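Local coordinates for CBS domain-containing protein CBSX1, chloroplastic (Arabidopsis thaliana, PDB 4GQW) that probably regulates thioredoxin-dependent redox signalling in the chloroplast through its paired CBS domains, at residues 28-33 against 57-62. Sequence-based numbering, arbitrary orientation.
Sequences EALELL and YDLLAL
Leu59 is the bump of this contact: it projects from helix 56-59 into the hollow between Ala29, Leu30 and Leu33, residues i, i+1 and i+4 on one face of helix 26-35. Leu59 chi1 of -65° sets CG anti to the carbonyl carbon, and the two methyls branch from there and divide the work. Leu59 CD1 lies 3.8 Å from Ala29 CB and 3.7 Å from Leu33 CD1, which it meets tip to tip, while Leu59 CD2 rests on Ala29 CB at 4.1 Å. Leu30 closes the hollow from another side, sliding past Leu59 in the opposite direction until Leu30 CD2 is 4.0 Å from Leu59 CB. The Leu60 side chain crosses that of Leu30 at a slant, and Leu60 CD2 sits in the fork between Leu30 CD1 and Leu30 CD2, 3.8 Å from each. No hydrogen bond crosses; every contact is between apolar side chains, and all five residues are buried. A Schellman motif ends the second helix: Ala61 has positive phi, Leu62 N bonds to Tyr57 O, and Ala61 N makes a weak bond to Asp58 O. The contact packs helix 26-35 against helix 56-59, both within the first CBS domain; Phe41 of strand 40-44 lies against Ala29 and Leu33, and Leu112 of the second subunit packs on Leu60.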
loop_
_atom_site.group_PDB
_atom_site.type_symbol
_atom_site.label_atom_id
_atom_site.label_comp_id
_atom_site.label_asym_id
_atom_site.label_seq_id
_atom_site.Cartn_x
_atom_site.Cartn_y
_atom_site.Cartn_z
ATOM N N GLU A 28 -15.335 -1.209 -11.846
ATOM C CA GLU A 28 -14.767 -2.537 -11.657
ATOM C C GLU A 28 -13.308 -2.476 -11.219
ATOM O O GLU A 28 -12.817 -3.394 -10.569
ATOM C CB GLU A 28 -14.936 -3.393 -12.917
ATOM C CG GLU A 28 -14.693 -2.656 -14.216
ATOM C CD GLU A 28 -15.105 -3.463 -15.429
ATOM O OE1 GLU A 28 -14.968 -2.954 -16.561
ATOM O OE2 GLU A 28 -15.571 -4.608 -15.250
ATOM N N ALA A 29 -12.625 -1.390 -11.563
ATOM C CA ALA A 29 -11.267 -1.165 -11.082
ATOM C C ALA A 29 -11.267 -0.990 -9.565
ATOM O O ALA A 29 -10.486 -1.627 -8.857
ATOM C CB ALA A 29 -10.654 0.050 -11.758
ATOM N N LEU A 30 -12.155 -0.133 -9.073
ATOM C CA LEU A 30 -12.293 0.087 -7.640
ATOM C C LEU A 30 -12.692 -1.201 -6.933
ATOM O O LEU A 30 -12.169 -1.521 -5.864
ATOM C CB LEU A 30 -13.324 1.179 -7.356
ATOM C CG LEU A 30 -12.940 2.609 -7.746
ATOM C CD1 LEU A 30 -14.086 3.564 -7.448
ATOM C CD2 LEU A 30 -11.678 3.041 -7.020
ATOM N N GLU A 31 -13.618 -1.939 -7.540
ATOM C CA GLU A 31 -14.067 -3.203 -6.975
ATOM C C GLU A 31 -12.915 -4.202 -6.881
ATOM O O GLU A 31 -12.786 -4.914 -5.887
ATOM C CB GLU A 31 -15.220 -3.787 -7.792
ATOM C CG GLU A 31 -16.443 -2.886 -7.873
ATOM C CD GLU A 31 -17.668 -3.607 -8.403
ATOM O OE1 GLU A 31 -18.114 -4.576 -7.752
ATOM O OE2 GLU A 31 -18.185 -3.205 -9.469
ATOM N N LEU A 32 -12.075 -4.241 -7.911
ATOM C CA LEU A 32 -10.901 -5.109 -7.911
ATOM C C LEU A 32 -9.925 -4.687 -6.816
ATOM O O LEU A 32 -9.340 -5.535 -6.134
ATOM C CB LEU A 32 -10.217 -5.099 -9.281
ATOM C CG LEU A 32 -10.515 -6.265 -10.232
ATOM C CD1 LEU A 32 -9.926 -7.558 -9.699
ATOM C CD2 LEU A 32 -12.006 -6.425 -10.469
ATOM N N LEU A 33 -9.766 -3.376 -6.646
ATOM C CA LEU A 33 -8.943 -2.831 -5.571
ATOM C C LEU A 33 -9.422 -3.330 -4.217
ATOM O O LEU A 33 -8.629 -3.787 -3.396
ATOM C CB LEU A 33 -8.989 -1.302 -5.577
ATOM C CG LEU A 33 -8.223 -0.550 -6.662
ATOM C CD1 LEU A 33 -8.501 0.941 -6.567
ATOM C CD2 LEU A 33 -6.743 -0.825 -6.529
ATOM N N TYR A 57 -5.902 7.013 -6.286
ATOM C CA TYR A 57 -6.033 8.464 -6.394
ATOM C C TYR A 57 -6.314 8.899 -7.830
ATOM O O TYR A 57 -6.951 9.924 -8.062
ATOM C CB TYR A 57 -4.807 9.188 -5.826
ATOM C CG TYR A 57 -3.484 8.746 -6.403
ATOM C CD1 TYR A 57 -2.998 9.294 -7.581
ATOM C CD2 TYR A 57 -2.712 7.792 -5.759
ATOM C CE1 TYR A 57 -1.784 8.896 -8.107
ATOM C CE2 TYR A 57 -1.496 7.389 -6.277
ATOM C CZ TYR A 57 -1.038 7.942 -7.452
ATOM O OH TYR A 57 0.171 7.539 -7.967
ATOM N N ASP A 58 -5.843 8.110 -8.790
ATOM C CA ASP A 58 -6.144 8.364 -10.191
ATOM C C ASP A 58 -7.613 8.075 -10.469
ATOM O O ASP A 58 -8.293 8.849 -11.142
ATOM C CB ASP A 58 -5.272 7.495 -11.098
ATOM C CG ASP A 58 -3.810 7.864 -11.027
ATOM O OD1 ASP A 58 -3.504 9.072 -10.982
ATOM O OD2 ASP A 58 -2.966 6.945 -11.017
ATOM N N LEU A 59 -8.097 6.958 -9.939
ATOM C CA LEU A 59 -9.459 6.508 -10.195
ATOM C C LEU A 59 -10.505 7.382 -9.517
ATOM O O LEU A 59 -11.576 7.618 -10.071
ATOM C CB LEU A 59 -9.622 5.058 -9.745
ATOM C CG LEU A 59 -8.777 4.051 -10.521
ATOM C CD1 LEU A 59 -8.794 2.705 -9.825
ATOM C CD2 LEU A 59 -9.300 3.925 -11.941
ATOM N N LEU A 60 -10.195 7.859 -8.318
ATOM C CA LEU A 60 -11.130 8.699 -7.586
ATOM C C LEU A 60 -10.921 10.161 -7.948
ATOM O O LEU A 60 -11.678 11.030 -7.513
ATOM C CB LEU A 60 -10.961 8.499 -6.082
ATOM C CG LEU A 60 -11.104 7.061 -5.583
ATOM C CD1 LEU A 60 -10.732 6.978 -4.113
ATOM C CD2 LEU A 60 -12.519 6.566 -5.802
ATOM N N ALA A 61 -9.891 10.413 -8.752
ATOM C CA ALA A 61 -9.548 11.758 -9.208
ATOM C C ALA A 61 -9.370 12.736 -8.052
ATOM O O ALA A 61 -10.089 13.730 -7.955
ATOM C CB ALA A 61 -10.598 12.274 -10.186
ATOM N N LEU A 62 -8.411 12.453 -7.179
ATOM C CA LEU A 62 -8.170 13.304 -6.019
ATOM C C LEU A 62 -7.281 14.482 -6.373
ATOM O O LEU A 62 -7.393 15.555 -5.783
ATOM C CB LEU A 62 -7.526 12.500 -4.896
ATOM C CG LEU A 62 -8.258 11.207 -4.556
ATOM C CD1 LEU A 62 -7.567 10.504 -3.402
ATOM C CD2 LEU A 62 -9.706 11.508 -4.225
#